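Local atomic coordinates of MMACHC-like protein (Caenorhabditis elegans, PDB entry 5UJC), a protein that binds cobalamin and probably catalyses its reductive decyanation with a flavin cofactor and its glutathione-dependent dealkylation during intracellular vitamin B12 trafficking. Residues A[24-29]-A[175-180]; A[33-38]-A[130-135]; A[137-140]-A[144-147]; A[150-155]-A[210-215]. All blocks are in the same frame, centred on the assembly; numbering follows the deposited sequence. Where two conformers were deposited one is given.

Interaction 1: residues A[24-29]-A[175-180]; sequences GFESHM and SLHPIY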
# COMPACT_ATOMS: atom_id res chain seq x y z
N GLY A 24 1.49 -4.71 -11.54
CA GLY A 24 0.95 -4.72 -10.22
C GLY A 24 0.91 -3.43 -9.47
O GLY A 24 0.86 -3.45 -8.25
N PHE A 25 0.76 -2.30 -10.18
CA PHE A 25 0.57 -1.00 -9.51
C PHE A 25 -0.69 -0.30 -9.97
O PHE A 25 -1.09 -0.44 -11.13
CB PHE A 25 1.77 -0.09 -9.80
CG PHE A 25 3.08 -0.62 -9.28
CD1 PHE A 25 3.43 -0.43 -7.95
CD2 PHE A 25 3.95 -1.33 -10.11
CE1 PHE A 25 4.63 -0.92 -7.46
CE2 PHE A 25 5.14 -1.82 -9.62
CZ PHE A 25 5.49 -1.61 -8.30
N GLU A 26 -1.27 0.51 -9.07
CA GLU A 26 -2.36 1.43 -9.41
C GLU A 26 -2.02 2.78 -8.82
O GLU A 26 -1.42 2.84 -7.75
CB GLU A 26 -3.67 1.01 -8.71
CG GLU A 26 -4.32 -0.22 -9.17
CD GLU A 26 -5.73 -0.40 -8.53
OE1 GLU A 26 -6.13 0.35 -7.53
OE2 GLU A 26 -6.44 -1.27 -9.00
N SER A 27 -2.52 3.85 -9.44
CA SER A 27 -2.42 5.18 -8.85
C SER A 27 -3.77 5.85 -8.78
O SER A 27 -4.64 5.63 -9.64
CB SER A 27 -1.40 6.06 -9.57
OG SER A 27 -1.87 6.53 -10.79
N HIS A 28 -3.93 6.69 -7.74
CA HIS A 28 -5.17 7.39 -7.48
C HIS A 28 -4.86 8.83 -7.06
O HIS A 28 -4.06 9.06 -6.15
CB HIS A 28 -5.93 6.69 -6.35
CG HIS A 28 -6.25 5.27 -6.64
ND1 HIS A 28 -7.47 4.86 -7.09
CD2 HIS A 28 -5.49 4.15 -6.55
CE1 HIS A 28 -7.46 3.55 -7.26
NE2 HIS A 28 -6.26 3.11 -6.97
N MET A 29 -5.48 9.80 -7.72
CA MET A 29 -5.23 11.20 -7.47
C MET A 29 -6.08 11.70 -6.31
O MET A 29 -7.26 11.31 -6.16
CB MET A 29 -5.49 12.01 -8.73
CG MET A 29 -4.98 13.44 -8.65
SD MET A 29 -4.92 14.32 -10.20
CE MET A 29 -6.61 14.55 -10.53
N SER A 175 -8.43 -1.46 5.34
CA SER A 175 -9.00 -1.01 4.06
C SER A 175 -9.26 -2.18 3.16
O SER A 175 -8.46 -3.13 3.10
CB SER A 175 -8.05 -0.04 3.35
OG SER A 175 -7.83 1.10 4.13
N LEU A 176 -10.36 -2.11 2.40
CA LEU A 176 -10.69 -3.14 1.43
C LEU A 176 -10.93 -2.53 0.07
O LEU A 176 -11.70 -1.58 -0.10
CB LEU A 176 -11.92 -3.96 1.88
CG LEU A 176 -11.71 -4.82 3.15
CD1 LEU A 176 -13.02 -5.38 3.65
CD2 LEU A 176 -10.70 -5.94 2.90
N HIS A 177 -10.22 -3.09 -0.90
CA HIS A 177 -10.21 -2.63 -2.28
C HIS A 177 -11.36 -3.30 -3.06
O HIS A 177 -11.68 -4.45 -2.82
CB HIS A 177 -8.85 -3.02 -2.86
CG HIS A 177 -8.55 -2.45 -4.21
ND1 HIS A 177 -9.14 -2.91 -5.37
CD2 HIS A 177 -7.69 -1.48 -4.59
CE1 HIS A 177 -8.67 -2.22 -6.40
NE2 HIS A 177 -7.79 -1.35 -5.95
N PRO A 178 -11.97 -2.57 -3.99
CA PRO A 178 -13.14 -3.11 -4.69
C PRO A 178 -12.86 -4.31 -5.62
O PRO A 178 -13.80 -5.05 -5.99
CB PRO A 178 -13.66 -1.91 -5.49
CG PRO A 178 -12.52 -1.00 -5.63
CD PRO A 178 -11.71 -1.17 -4.38
N ILE A 179 -11.62 -4.45 -6.07
CA ILE A 179 -11.20 -5.60 -6.87
C ILE A 179 -10.50 -6.64 -6.00
O ILE A 179 -10.76 -7.84 -6.10
CB ILE A 179 -10.24 -5.19 -8.03
CG1 ILE A 179 -10.84 -4.09 -8.91
CG2 ILE A 179 -9.88 -6.41 -8.85
CD1 ILE A 179 -9.91 -3.63 -10.03
N TYR A 180 -9.58 -6.18 -5.13
CA TYR A 180 -8.62 -7.06 -4.48
C TYR A 180 -8.94 -7.41 -3.03
O TYR A 180 -8.26 -8.25 -2.46
CB TYR A 180 -7.22 -6.46 -4.56
CG TYR A 180 -6.80 -6.17 -5.98
CD1 TYR A 180 -6.61 -7.18 -6.89
CD2 TYR A 180 -6.65 -4.86 -6.42
CE1 TYR A 180 -6.29 -6.91 -8.21
CE2 TYR A 180 -6.37 -4.58 -7.74
CZ TYR A 180 -6.18 -5.61 -8.64
OH TYR A 180 -5.87 -5.35 -9.97
O HOH W 1 -5.48 -2.91 -10.81
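Glu-26 and His-177 reach for each other from opposite directions, and NE2 of His-177 donates a nearly straight hydrogen bond to OE1 of Glu-26 (2.9 Å, 173° at the hydrogen). The carboxylate oxygen lies in the plane of the imidazole, whereas the donor meets OE1 on its syn side and well out of the carboxylate plane. On the anti side, and from the other face of that plane, NE2 of His-28 gives OE1 a second bond of 2.8 Å. The other oxygen, OE2, sits at the edge of the Tyr-180 ring, 3.5 Å from CE2, and takes a bond from a water that also bonds Tyr-180 OH. The His-177–Glu-26 bond joins an outermost strand, 25-31, of the antiparallel four-strand sheet to the turn after strand 174-176, whose Ser-175 binds methylcobalamin through its backbone N; the His-28 bond stays within the strand. His-177 carries CG on the far side from its backbone N (chi1 -171°), which sends NE2 toward Glu-26. Behind it, ND1 accepts from the backbone N of Ile-179 at 3.0 Å, fixing the ring's rotation. Pro-178 CD covers one face of the imidazole near its rim, and Tyr-180 CD2 the opposite one.

Interaction 2: residues A[33-38]-A[130-135]; sequences GSYNEA and PKILMQ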
# COMPACT_ATOMS: atom_id res chain seq x y z
N GLY A 33 -5.75 18.78 0.72
CA GLY A 33 -6.81 19.28 1.61
C GLY A 33 -7.78 18.19 2.06
O GLY A 33 -8.30 18.22 3.20
N SER A 34 -8.05 17.23 1.18
CA SER A 34 -8.95 16.12 1.53
C SER A 34 -8.34 15.26 2.61
O SER A 34 -9.02 14.82 3.52
CB SER A 34 -9.26 15.29 0.31
OG SER A 34 -9.92 16.07 -0.68
N TYR A 35 -7.04 15.02 2.51
CA TYR A 35 -6.34 14.29 3.54
C TYR A 35 -6.32 15.06 4.87
O TYR A 35 -6.62 14.50 5.93
CB TYR A 35 -4.90 13.99 3.09
CG TYR A 35 -4.06 13.29 4.13
CD1 TYR A 35 -4.06 11.90 4.23
CD2 TYR A 35 -3.25 14.02 5.01
CE1 TYR A 35 -3.29 11.27 5.17
CE2 TYR A 35 -2.46 13.39 5.93
CZ TYR A 35 -2.48 12.01 6.02
OH TYR A 35 -1.70 11.34 6.95
N ASN A 36 -5.98 16.33 4.81
CA ASN A 36 -5.89 17.13 6.03
C ASN A 36 -7.23 17.27 6.73
O ASN A 36 -7.29 17.29 7.95
CB ASN A 36 -5.30 18.49 5.73
CG ASN A 36 -3.80 18.44 5.50
OD1 ASN A 36 -3.13 17.46 5.84
ND2 ASN A 36 -3.25 19.53 4.96
N GLU A 37 -8.31 17.38 5.95
CA GLU A 37 -9.67 17.41 6.52
C GLU A 37 -9.97 16.11 7.29
O GLU A 37 -10.57 16.14 8.37
CB GLU A 37 -10.74 17.66 5.41
CG GLU A 37 -12.20 17.60 5.88
CD GLU A 37 -13.21 17.62 4.73
OE1 GLU A 37 -12.85 17.21 3.59
OE2 GLU A 37 -14.37 18.03 4.97
N ALA A 38 -9.52 14.98 6.74
CA ALA A 38 -9.80 13.70 7.34
C ALA A 38 -8.97 13.46 8.64
O ALA A 38 -9.52 13.02 9.65
CB ALA A 38 -9.55 12.58 6.35
N PRO A 130 4.41 7.75 11.68
CA PRO A 130 4.31 7.65 10.23
C PRO A 130 4.13 9.01 9.59
O PRO A 130 3.40 9.84 10.09
CB PRO A 130 3.06 6.79 10.02
CG PRO A 130 2.94 6.01 11.28
CD PRO A 130 3.38 6.95 12.36
N LYS A 131 4.84 9.25 8.49
CA LYS A 131 4.75 10.52 7.81
C LYS A 131 3.45 10.73 7.09
O LYS A 131 3.03 11.89 6.91
CB LYS A 131 5.91 10.70 6.84
CG LYS A 131 7.26 10.74 7.52
CD LYS A 131 8.32 11.45 6.69
CE LYS A 131 8.26 12.95 6.88
NZ LYS A 131 9.59 13.61 6.68
N ILE A 132 2.81 9.66 6.63
CA ILE A 132 1.51 9.77 5.98
C ILE A 132 0.69 8.52 6.24
O ILE A 132 1.24 7.41 6.30
CB ILE A 132 1.65 10.08 4.48
CG1 ILE A 132 0.31 10.60 3.92
CG2 ILE A 132 2.17 8.88 3.71
CD1 ILE A 132 0.45 11.25 2.58
N LEU A 133 -0.60 8.72 6.49
CA LEU A 133 -1.49 7.61 6.88
C LEU A 133 -2.18 7.08 5.65
O LEU A 133 -3.08 7.71 5.09
CB LEU A 133 -2.49 8.08 7.94
CG LEU A 133 -1.83 8.47 9.27
CD1 LEU A 133 -2.88 8.93 10.23
CD2 LEU A 133 -1.02 7.31 9.86
N MET A 134 -1.70 5.93 5.18
CA MET A 134 -2.09 5.42 3.87
C MET A 134 -3.54 5.00 3.74
O MET A 134 -4.16 5.19 2.69
CB MET A 134 -1.20 4.24 3.50
CG MET A 134 0.20 4.61 3.22
SD MET A 134 0.33 5.68 1.80
CE MET A 134 2.09 5.77 1.62
N GLN A 135 -4.10 4.45 4.81
CA GLN A 135 -5.52 4.04 4.75
C GLN A 135 -6.43 5.25 4.64
O GLN A 135 -7.44 5.21 3.94
CB GLN A 135 -5.89 3.17 5.95
CG GLN A 135 -5.08 1.88 5.98
CD GLN A 135 -4.99 1.29 7.36
OE1 GLN A 135 -4.57 1.97 8.31
NE2 GLN A 135 -5.40 0.03 7.50
O HOH W 2 0.48 12.56 7.80
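This is a buried contact in which one tyrosine of helix 32-39, Tyr-35, reaches the backbone of residues 131-133, the loop that leads into helix 134-140 and lines the methylcobalamin pocket. Tyr-35 extends from its helix with CG anti to the backbone N (chi1 177°), which carries the phenol across to the loop. There its OH accepts a hydrogen bond from the backbone N of Leu-133, with 2.9 Å between N and O and 160° at the hydrogen. The same hydroxyl donates to a water, 2.6 Å from OH, and that water in turn donates to the carbonyl O of Lys-131 at 2.8 Å. Direct bond and water bridge together grip the loop on both sides of Ile-132. Around the polar end the packing is apolar: CG1 of Ile-132 lies 3.8 Å from Tyr-35 CZ and meets the ring obliquely, while CB of Leu-133 comes to 3.5 Å from the hydroxyl oxygen, its side chain crossing the tyrosine at about a right angle. The carbonyl O of Leu-133 stands at the edge of the ring, 3.6 Å from CE1. Leu-133 is the N-cap residue of helix 134-140, and the adjoining backbone serves the ligand directly, since Ile-132 O and Met-134 N both hydrogen-bond methylcobalamin. Tyr-35 thus acts from the second shell: its buried hydroxyl is used both as donor and as acceptor, which fixes the phenol and satisfies an N-H and a carbonyl of the loop that holds methylcobalamin.

Interaction 3: residues A[137-140]-A[144-147]; sequences CGHV and AFYY
A tight helix-to-strand connection in the wall of the methylcobalamin pocket brings the end of helix 134-140 against strand 145-147, and His-139 carries most of the contact. Its ND1 accepts a nearly straight hydrogen bond from the backbone N of Tyr-146, 3.0 Å away with 173° at the hydrogen, and the donor lies in the imidazole plane. The ring then turns its edge to Phe-145 in a T-shaped (edge-to-face) pair: CE1 of His-139 sits over the centre of the phenyl face, and the planes are 76° apart. A chi1 of -166° turns the imidazole of His-139 away from its own backbone N, and it runs side by side with the Phe-145 side chain in the same direction. Strand 145-147 pairs antiparallel with strand 174-176 in a two-stranded sheet next to the ligand. Tyr-146 leads its ring away from residues 137-140, past Gln-135 and Thr-136 of the same helix, to hydrogen-bond methylcobalamin through OH. Its CB stays behind, 3.7 Å from His-139 ND1. Nearer the turn, the backbone N of Ala-144 donates to Gly-138 O at 3.2 Å. A CA-H...O contact of 3.4 Å joins His-139 CA to Ala-144 O. Pro-205 packs against both His-139 and Phe-145.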
# COMPACT_ATOMS: atom_id res chain seq x y z
N CYS A 137 -5.44 8.10 3.13
CA CYS A 137 -5.28 8.48 1.73
C CYS A 137 -6.18 7.63 0.82
O CYS A 137 -6.80 8.13 -0.09
CB CYS A 137 -3.83 8.34 1.25
SG CYS A 137 -2.67 9.46 2.02
N GLY A 138 -6.18 6.33 1.05
CA GLY A 138 -6.95 5.43 0.21
C GLY A 138 -8.42 5.72 0.24
O GLY A 138 -9.13 5.59 -0.80
N HIS A 139 -8.92 6.10 1.40
CA HIS A 139 -10.34 6.40 1.54
C HIS A 139 -10.70 7.73 0.85
O HIS A 139 -11.64 7.80 0.04
CB HIS A 139 -10.71 6.43 3.02
CG HIS A 139 -12.19 6.41 3.28
ND1 HIS A 139 -12.88 5.24 3.49
CD2 HIS A 139 -13.10 7.40 3.35
CE1 HIS A 139 -14.15 5.51 3.70
NE2 HIS A 139 -14.31 6.82 3.61
N VAL A 140 -9.92 8.79 1.12
CA VAL A 140 -10.23 10.06 0.54
C VAL A 140 -10.00 10.09 -0.97
O VAL A 140 -10.66 10.86 -1.69
CB VAL A 140 -9.53 11.25 1.24
CG1 VAL A 140 -9.84 11.26 2.74
CG2 VAL A 140 -8.04 11.27 0.97
N ALA A 144 -9.97 2.64 -1.74
CA ALA A 144 -10.33 1.53 -0.87
C ALA A 144 -11.05 2.10 0.32
O ALA A 144 -10.64 3.13 0.84
CB ALA A 144 -9.08 0.77 -0.45
N PHE A 145 -12.11 1.42 0.75
CA PHE A 145 -12.91 1.86 1.90
C PHE A 145 -12.18 1.47 3.18
O PHE A 145 -11.78 0.32 3.36
CB PHE A 145 -14.28 1.22 1.85
CG PHE A 145 -15.29 1.91 2.71
CD1 PHE A 145 -15.27 1.77 4.09
CD2 PHE A 145 -16.26 2.71 2.14
CE1 PHE A 145 -16.20 2.43 4.87
CE2 PHE A 145 -17.17 3.39 2.92
CZ PHE A 145 -17.14 3.24 4.30
N TYR A 146 -11.98 2.45 4.04
CA TYR A 146 -11.24 2.25 5.28
C TYR A 146 -12.23 1.99 6.43
O TYR A 146 -12.97 2.91 6.85
CB TYR A 146 -10.38 3.50 5.56
CG TYR A 146 -9.53 3.46 6.82
CD1 TYR A 146 -9.06 2.26 7.36
CD2 TYR A 146 -9.13 4.65 7.41
CE1 TYR A 146 -8.23 2.25 8.47
CE2 TYR A 146 -8.32 4.65 8.54
CZ TYR A 146 -7.87 3.44 9.07
OH TYR A 146 -7.05 3.41 10.19
N TYR A 147 -12.18 0.77 6.97
CA TYR A 147 -13.02 0.35 8.07
C TYR A 147 -12.28 0.59 9.39
O TYR A 147 -11.28 -0.10 9.70
CB TYR A 147 -13.42 -1.13 7.90
CG TYR A 147 -14.31 -1.32 6.73
CD1 TYR A 147 -15.66 -1.05 6.82
CD2 TYR A 147 -13.81 -1.72 5.50
CE1 TYR A 147 -16.47 -1.10 5.72
CE2 TYR A 147 -14.63 -1.81 4.38
CZ TYR A 147 -15.95 -1.46 4.49
OH TYR A 147 -16.77 -1.51 3.38

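Interaction 4: residues A[150-155]-A[210-215]; sequences CHFQED and TASEDV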
# COMPACT_ATOMS: atom_id res chain seq x y z
N CYS A 150 -13.24 2.73 15.47
CA CYS A 150 -14.01 3.82 16.14
C CYS A 150 -15.36 4.10 15.46
O CYS A 150 -16.22 4.75 16.05
CB CYS A 150 -13.18 5.13 16.18
SG CYS A 150 -12.76 5.87 14.55
N HIS A 151 -15.52 3.64 14.20
CA HIS A 151 -16.80 3.79 13.48
C HIS A 151 -17.79 2.63 13.68
O HIS A 151 -18.89 2.64 13.11
CB HIS A 151 -16.55 3.99 11.97
CG HIS A 151 -15.88 5.29 11.63
ND1 HIS A 151 -15.18 5.47 10.46
CD2 HIS A 151 -15.80 6.46 12.31
CE1 HIS A 151 -14.70 6.70 10.42
NE2 HIS A 151 -15.06 7.32 11.53
N PHE A 152 -17.39 1.63 14.47
CA PHE A 152 -18.19 0.42 14.68
C PHE A 152 -18.39 0.12 16.18
O PHE A 152 -18.56 -1.02 16.59
CB PHE A 152 -17.59 -0.74 13.88
CG PHE A 152 -17.69 -0.54 12.40
CD1 PHE A 152 -18.87 -0.88 11.72
CD2 PHE A 152 -16.72 0.18 11.70
CE1 PHE A 152 -19.03 -0.58 10.38
CE2 PHE A 152 -16.88 0.49 10.35
CZ PHE A 152 -18.05 0.11 9.70
N GLN A 153 -18.50 1.19 16.95
CA GLN A 153 -18.86 1.11 18.37
C GLN A 153 -20.37 1.00 18.56
O GLN A 153 -21.14 1.56 17.78
CB GLN A 153 -18.38 2.37 19.09
CG GLN A 153 -16.90 2.56 19.05
CD GLN A 153 -16.18 1.45 19.74
OE1 GLN A 153 -16.35 1.26 20.94
NE2 GLN A 153 -15.44 0.67 19.00
N GLU A 154 -20.76 0.29 19.61
CA GLU A 154 -22.17 0.21 20.02
C GLU A 154 -22.30 0.64 21.47
O GLU A 154 -21.40 0.40 22.28
CB GLU A 154 -22.70 -1.21 19.84
CG GLU A 154 -22.93 -1.60 18.39
CD GLU A 154 -23.97 -0.73 17.71
OE1 GLU A 154 -24.85 -0.20 18.42
OE2 GLU A 154 -23.92 -0.57 16.48
N ASP A 155 -23.41 1.30 21.79
CA ASP A 155 -23.64 1.80 23.16
C ASP A 155 -23.71 0.65 24.15
O ASP A 155 -24.48 -0.29 23.97
CB ASP A 155 -24.95 2.62 23.22
CG ASP A 155 -24.83 3.98 22.54
OD1 ASP A 155 -23.75 4.62 22.64
OD2 ASP A 155 -25.82 4.43 21.92
N THR A 210 -21.19 -4.20 4.03
CA THR A 210 -22.34 -3.37 4.33
C THR A 210 -22.96 -3.71 5.69
O THR A 210 -23.76 -2.92 6.22
CB THR A 210 -23.38 -3.50 3.24
OG1 THR A 210 -23.66 -4.88 3.02
CG2 THR A 210 -22.88 -2.86 1.94
N ALA A 211 -22.61 -4.87 6.25
CA ALA A 211 -23.14 -5.28 7.58
C ALA A 211 -22.06 -5.10 8.64
O ALA A 211 -20.92 -5.63 8.49
CB ALA A 211 -23.61 -6.72 7.53
N SER A 212 -22.40 -4.37 9.71
CA SER A 212 -21.41 -4.04 10.73
C SER A 212 -20.79 -5.26 11.40
O SER A 212 -19.62 -5.23 11.78
CB SER A 212 -22.00 -3.11 11.79
OG SER A 212 -22.30 -1.85 11.22
N GLU A 213 -21.56 -6.34 11.55
CA GLU A 213 -20.99 -7.55 12.17
C GLU A 213 -19.92 -8.19 11.27
O GLU A 213 -19.00 -8.76 11.78
CB GLU A 213 -22.08 -8.57 12.55
CG GLU A 213 -23.01 -8.11 13.67
CD GLU A 213 -22.33 -7.93 15.05
OE1 GLU A 213 -21.26 -8.51 15.33
OE2 GLU A 213 -22.90 -7.19 15.87
N ASP A 214 -20.07 -8.09 9.95
CA ASP A 214 -18.98 -8.54 9.02
C ASP A 214 -17.75 -7.68 9.17
O ASP A 214 -16.62 -8.20 9.19
CB ASP A 214 -19.44 -8.51 7.55
CG ASP A 214 -20.46 -9.56 7.23
OD1 ASP A 214 -20.47 -10.64 7.89
OD2 ASP A 214 -21.26 -9.33 6.31
N VAL A 215 -17.95 -6.37 9.36
CA VAL A 215 -16.82 -5.46 9.56
C VAL A 215 -16.08 -5.82 10.83
O VAL A 215 -14.84 -5.93 10.83
CB VAL A 215 -17.28 -3.97 9.62
CG1 VAL A 215 -16.10 -3.06 9.95
CG2 VAL A 215 -17.94 -3.56 8.31
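One face of the Phe-152 ring is covered by a methyl of Val-215, and Ser-212 stands at the ring edge. CG1 of Val-215 lies 3.5 Å from the ring centroid and only 6° off the normal, a centred CH-pi contact. The second methyl, CG2, reaches the rim at 3.8 Å from CE1 of Phe-152. Ser-212 approaches near the ring plane, its CB 3.8 Å from CD1 of the phenylalanine. In Val-215 a chi1 of 175° swings CG1 to the side remote from the backbone N and so offers this methyl to the phenyl ring, and the two side chains cross at about a right angle. Ser-212 and Val-215, three residues apart, lie in the first turn of helix 212-225, while Phe-152 comes from the long connection between strands 145-147 and 174-176. The contact therefore packs that connection onto the N-terminal end of the helix. Tyr-147 of strand 145-147 touches both Phe-152 and Val-215, and Trp-159 also packs on Phe-152. Across these two segments the attraction is one of dispersion and CH-pi contact; a polar tie lies just beyond, where Arg-216, next to Val-215 on the helix, donates a hydrogen bond to the backbone O of Phe-152.

In the fold
From the N terminus, strand 25-31 opens interaction 1 and helix 32-39, directly after it, opens interaction 2, which closes at residues 130-135 after 91 intervening residues. Interaction 3 follows at once on the same helix 134-140 and closes within a few residues onto strand 145-147. Interaction 4 opens in the next connection, before interaction 1 closes at 175-180, and itself closes at 210-215; interactions 1 and 4 therefore cross, whereas 2 and 3 are nested in series inside 1. Strands 145-147 and 174-176 pair, joining interactions 1 and 3, and Tyr-147 touches interaction 4. Together they tie the four-strand sheet to the two-strand sheet beside methylcobalamin, and that in turn to helix 212-225.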